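Local coordinates for O-methyltransferase (Saccharopolyspora spinosa, PDB 4CE0), which probably transfers a methyl group from S-adenosylmethionine to the 4'-hydroxyl of the rhamnose of spinosyn precursors, with the help of a bound magnesium ion, at residues N62-P76 and P201-D213. Sequence-based numbering, arbitrary orientation.
Sequences NLQHCVEAVLADGVP and PKLSPGGFVIIDD. With MG (magnesium ion), chain C.
Cys66 meets Phe208 where the 62-73 part of helix 56-73 lies on strand 207-211, nearly antiparallel to it (166°), with the axes 8.7 Å apart at their closest. The cysteine sits over one face of the ring: its SG stands 3.8 Å from the centroid of the Phe208 ring, displaced toward the rim on the CD2 side, and its CB makes a CH-pi contact. CG of Phe208 stands beside its own backbone N (chi1 -71°), and the ring is turned to the helix; Val70 CG2 meets its edge in plane, 3.8 Å from Phe208 CD1, while Ala69 CB approaches obliquely. Ile210 extends CD1 toward the helix, packing against Cys66 SG, Leu63 CD1 and the amide oxygen of Asn62. At the other end the chain leaves the helix through Gly74, with positive phi, and Val75 lays both methyls against the type II turn Ser204-Gly207: CG2 lies 3.4 Å from Gly206 O, and CG1 near Pro205 O. Ser204 OG donates to Pro76 O at 2.7 Å, from above the carbonyl plane. In this Rossmann-like helix-on-sheet packing, apolar and sulfur-aromatic contacts carry the middle, and the one hydrogen bond between the segments lies at the far end. The strand leads to Asp212 and Asp213, which bind magnesium with Asp185; Arg59, earlier on the helix, salt-bridges Asp212 OD1 while OD2 binds the metal, consistent with the helix helping to orient that ligand.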
loop_
_atom_site.group_PDB
_atom_site.type_symbol
_atom_site.label_atom_id
_atom_site.label_comp_id
_atom_site.label_asym_id
_atom_site.label_seq_id
_atom_site.Cartn_x
_atom_site.Cartn_y
_atom_site.Cartn_z
ATOM N N ASN A 62 16.616 3.198 -5.049
ATOM C CA ASN A 62 17.994 3.382 -4.608
ATOM C C ASN A 62 18.060 3.270 -3.092
ATOM O O ASN A 62 18.972 2.629 -2.504
ATOM C CB ASN A 62 18.532 4.730 -5.094
ATOM C CG ASN A 62 19.802 5.143 -4.366
ATOM O OD1 ASN A 62 19.751 5.898 -3.390
ATOM N ND2 ASN A 62 20.928 4.615 -4.803
ATOM N N LEU A 63 17.080 3.868 -2.425
ATOM C CA LEU A 63 17.099 3.880 -0.951
ATOM C C LEU A 63 17.008 2.444 -0.438
ATOM O O LEU A 63 17.723 2.049 0.481
ATOM C CB LEU A 63 15.965 4.746 -0.426
ATOM C CG LEU A 63 15.871 5.004 1.080
ATOM C CD1 LEU A 63 17.189 5.380 1.660
ATOM C CD2 LEU A 63 14.853 6.130 1.354
ATOM N N GLN A 64 16.182 1.637 -1.087
ATOM C CA GLN A 64 16.017 0.240 -0.692
ATOM C C GLN A 64 17.331 -0.545 -0.909
ATOM O O GLN A 64 17.702 -1.350 -0.076
ATOM C CB GLN A 64 14.911 -0.423 -1.504
ATOM C CG GLN A 64 14.694 -1.912 -1.118
ATOM C CD GLN A 64 13.462 -2.515 -1.764
ATOM O OE1 GLN A 64 12.631 -1.802 -2.318
ATOM N NE2 GLN A 64 13.354 -3.848 -1.716
ATOM N N HIS A 65 17.983 -0.332 -2.052
ATOM C CA HIS A 65 19.268 -0.990 -2.387
ATOM C C HIS A 65 20.290 -0.692 -1.311
ATOM O O HIS A 65 20.939 -1.601 -0.785
ATOM C CB HIS A 65 19.803 -0.474 -3.740
ATOM C CG HIS A 65 21.188 -0.956 -4.075
ATOM N ND1 HIS A 65 22.328 -0.295 -3.669
ATOM C CD2 HIS A 65 21.603 -2.036 -4.775
ATOM C CE1 HIS A 65 23.391 -0.951 -4.103
ATOM N NE2 HIS A 65 22.981 -2.006 -4.784
ATOM N N CYS A 66 20.403 0.585 -0.931
ATOM C CA CYS A 66 21.364 0.985 0.109
ATOM C C CYS A 66 21.056 0.399 1.505
ATOM O O CYS A 66 21.934 -0.095 2.202
ATOM C CB CYS A 66 21.456 2.517 0.204
ATOM S SG CYS A 66 22.125 3.307 -1.306
ATOM N N VAL A 67 19.812 0.511 1.936
ATOM C CA VAL A 67 19.426 0.016 3.238
ATOM C C VAL A 67 19.646 -1.499 3.243
ATOM O O VAL A 67 20.156 -2.026 4.233
ATOM C CB VAL A 67 17.929 0.339 3.532
ATOM C CG1 VAL A 67 17.424 -0.393 4.813
ATOM C CG2 VAL A 67 17.722 1.864 3.594
ATOM N N GLU A 68 19.265 -2.188 2.149
ATOM C CA GLU A 68 19.385 -3.660 2.114
ATOM C C GLU A 68 20.838 -4.112 2.164
ATOM O O GLU A 68 21.151 -5.149 2.757
ATOM C CB GLU A 68 18.669 -4.273 0.893
ATOM C CG GLU A 68 17.135 -4.389 1.108
ATOM C CD GLU A 68 16.374 -4.955 -0.070
ATOM O OE1 GLU A 68 17.022 -5.428 -1.015
ATOM O OE2 GLU A 68 15.122 -4.932 -0.042
ATOM N N ALA A 69 21.718 -3.320 1.558
ATOM C CA ALA A 69 23.142 -3.660 1.463
ATOM C C ALA A 69 23.781 -3.524 2.824
ATOM O O ALA A 69 24.577 -4.377 3.259
ATOM C CB ALA A 69 23.847 -2.755 0.441
ATOM N N VAL A 70 23.432 -2.440 3.500
ATOM C CA VAL A 70 23.901 -2.191 4.861
ATOM C C VAL A 70 23.477 -3.306 5.821
ATOM O O VAL A 70 24.247 -3.706 6.712
ATOM C CB VAL A 70 23.349 -0.844 5.340
ATOM C CG1 VAL A 70 23.027 -0.847 6.796
ATOM C CG2 VAL A 70 24.320 0.309 4.962
ATOM N N LEU A 71 22.230 -3.757 5.684
ATOM C CA LEU A 71 21.724 -4.845 6.514
ATOM C C LEU A 71 22.442 -6.173 6.191
ATOM O O LEU A 71 22.855 -6.878 7.100
ATOM C CB LEU A 71 20.218 -5.024 6.338
ATOM C CG LEU A 71 19.305 -3.905 6.830
ATOM C CD1 LEU A 71 17.857 -4.356 6.677
ATOM C CD2 LEU A 71 19.592 -3.459 8.265
ATOM N N ALA A 72 22.607 -6.508 4.906
ATOM C CA ALA A 72 23.257 -7.779 4.554
ATOM C C ALA A 72 24.756 -7.770 4.868
ATOM O O ALA A 72 25.312 -8.783 5.274
ATOM C CB ALA A 72 23.065 -8.070 3.170
ATOM N N ASP A 73 25.406 -6.629 4.664
ATOM C CA ASP A 73 26.847 -6.501 4.914
ATOM C C ASP A 73 27.210 -6.397 6.400
ATOM O O ASP A 73 28.373 -6.584 6.767
ATOM C CB ASP A 73 27.399 -5.265 4.199
ATOM C CG ASP A 73 27.405 -5.410 2.696
ATOM O OD1 ASP A 73 26.782 -6.357 2.169
ATOM O OD2 ASP A 73 28.041 -4.566 2.040
ATOM N N GLY A 74 26.239 -6.085 7.257
ATOM C CA GLY A 74 26.531 -5.857 8.662
ATOM C C GLY A 74 27.053 -4.467 9.005
ATOM O O GLY A 74 27.650 -4.265 10.068
ATOM N N VAL A 75 26.803 -3.486 8.143
ATOM C CA VAL A 75 27.231 -2.114 8.451
ATOM C C VAL A 75 26.482 -1.623 9.681
ATOM O O VAL A 75 25.265 -1.582 9.680
ATOM C CB VAL A 75 26.955 -1.155 7.288
ATOM C CG1 VAL A 75 27.512 0.237 7.583
ATOM C CG2 VAL A 75 27.529 -1.721 6.009
ATOM N N PRO A 76 27.206 -1.256 10.747
ATOM C CA PRO A 76 26.422 -0.802 11.894
ATOM C C PRO A 76 25.929 0.638 11.766
ATOM O O PRO A 76 26.517 1.490 11.080
ATOM C CB PRO A 76 27.404 -0.961 13.065
ATOM C CG PRO A 76 28.739 -0.835 12.471
ATOM C CD PRO A 76 28.650 -1.318 11.037
ATOM N N PRO A 201 30.847 12.429 9.602
ATOM C CA PRO A 201 31.834 11.780 10.483
ATOM C C PRO A 201 31.244 10.599 11.262
ATOM O O PRO A 201 31.998 9.700 11.626
ATOM C CB PRO A 201 32.268 12.906 11.436
ATOM C CG PRO A 201 31.953 14.198 10.701
ATOM C CD PRO A 201 30.707 13.872 9.876
ATOM N N LYS A 202 29.924 10.578 11.473
ATOM C CA LYS A 202 29.275 9.479 12.204
ATOM C C LYS A 202 28.945 8.291 11.311
ATOM O O LYS A 202 28.499 7.229 11.799
ATOM C CB LYS A 202 27.976 9.970 12.871
ATOM C CG LYS A 202 28.213 10.915 14.026
ATOM C CD LYS A 202 26.997 11.766 14.359
ATOM C CE LYS A 202 27.303 12.678 15.557
ATOM N NZ LYS A 202 26.302 13.766 15.695
ATOM N N LEU A 203 29.111 8.474 10.009
ATOM C CA LEU A 203 28.835 7.427 9.043
ATOM C C LEU A 203 29.884 6.345 9.096
ATOM O O LEU A 203 31.074 6.592 8.844
ATOM C CB LEU A 203 28.801 7.983 7.627
ATOM C CG LEU A 203 28.405 7.008 6.517
ATOM C CD1 LEU A 203 26.941 6.504 6.642
ATOM C CD2 LEU A 203 28.590 7.661 5.150
ATOM N N SER A 204 29.428 5.132 9.380
ATOM C CA SER A 204 30.304 3.962 9.418
ATOM C C SER A 204 30.968 3.703 8.068
ATOM O O SER A 204 30.442 4.103 7.014
ATOM C CB SER A 204 29.521 2.709 9.840
ATOM O OG SER A 204 28.808 2.913 11.061
ATOM N N PRO A 205 32.138 3.035 8.093
ATOM C CA PRO A 205 32.678 2.534 6.831
ATOM C C PRO A 205 31.753 1.495 6.215
ATOM O O PRO A 205 31.150 0.669 6.910
ATOM C CB PRO A 205 34.035 1.917 7.234
ATOM C CG PRO A 205 33.942 1.682 8.691
ATOM C CD PRO A 205 33.045 2.765 9.223
ATOM N N GLY A 206 31.618 1.573 4.905
ATOM C CA GLY A 206 30.676 0.749 4.175
ATOM C C GLY A 206 29.265 1.322 4.208
ATOM O O GLY A 206 28.348 0.682 3.702
ATOM N N GLY A 207 29.095 2.487 4.841
ATOM C CA GLY A 207 27.804 3.174 4.923
ATOM C C GLY A 207 27.599 4.031 3.683
ATOM O O GLY A 207 28.547 4.254 2.927
ATOM N N PHE A 208 26.385 4.535 3.493
ATOM C CA PHE A 208 26.034 5.274 2.283
ATOM C C PHE A 208 25.688 6.716 2.569
ATOM O O PHE A 208 24.950 7.040 3.532
ATOM C CB PHE A 208 24.819 4.634 1.599
ATOM C CG PHE A 208 25.105 3.317 0.944
ATOM C CD1 PHE A 208 24.975 2.132 1.658
ATOM C CD2 PHE A 208 25.479 3.259 -0.408
ATOM C CE1 PHE A 208 25.243 0.913 1.062
ATOM C CE2 PHE A 208 25.738 2.047 -1.010
ATOM C CZ PHE A 208 25.617 0.865 -0.283
ATOM N N VAL A 209 26.198 7.585 1.706
ATOM C CA VAL A 209 25.681 8.942 1.607
ATOM C C VAL A 209 24.871 9.044 0.327
ATOM O O VAL A 209 25.377 8.751 -0.776
ATOM C CB VAL A 209 26.776 10.023 1.545
ATOM C CG1 VAL A 209 26.106 11.379 1.596
ATOM C CG2 VAL A 209 27.710 9.884 2.666
ATOM N N ILE A 210 23.617 9.464 0.493
ATOM C CA ILE A 210 22.698 9.678 -0.595
ATOM C C ILE A 210 22.393 11.174 -0.728
ATOM O O ILE A 210 22.009 11.847 0.228
ATOM C CB ILE A 210 21.421 8.874 -0.373
ATOM C CG1 ILE A 210 21.721 7.373 -0.394
ATOM C CG2 ILE A 210 20.400 9.180 -1.453
ATOM C CD1 ILE A 210 20.570 6.541 0.052
ATOM N N ILE A 211 22.599 11.703 -1.922
ATOM C CA ILE A 211 22.396 13.138 -2.177
ATOM C C ILE A 211 21.191 13.259 -3.118
ATOM O O ILE A 211 21.293 12.967 -4.303
ATOM C CB ILE A 211 23.603 13.778 -2.840
ATOM C CG1 ILE A 211 24.903 13.436 -2.108
ATOM C CG2 ILE A 211 23.411 15.288 -2.918
ATOM C CD1 ILE A 211 25.055 14.099 -0.749
ATOM N N ASP A 212 20.050 13.701 -2.607
ATOM C CA ASP A 212 18.847 13.549 -3.387
ATOM C C ASP A 212 18.842 14.475 -4.608
ATOM O O ASP A 212 18.244 14.136 -5.614
ATOM C CB ASP A 212 17.592 13.789 -2.528
ATOM C CG ASP A 212 16.313 13.426 -3.266
ATOM O OD1 ASP A 212 16.040 12.212 -3.402
ATOM O OD2 ASP A 212 15.588 14.336 -3.735
ATOM N N ASP A 213 19.496 15.632 -4.496
ATOM C CA ASP A 213 19.514 16.644 -5.555
ATOM C C ASP A 213 20.927 17.049 -5.923
ATOM O O ASP A 213 21.236 18.242 -6.070
ATOM C CB ASP A 213 18.758 17.901 -5.110
ATOM C CG ASP A 213 17.286 17.655 -4.966
ATOM O OD1 ASP A 213 16.573 17.718 -5.992
ATOM O OD2 ASP A 213 16.851 17.356 -3.838
HETATM MG MG MG C . 15.236 16.216 -3.188
HETATM O O HOH W 1 14.274 16.646 -5.208
HETATM O O HOH W 2 13.130 15.756 -2.920
HETATM O O HOH W 3 14.440 18.122 -2.914
#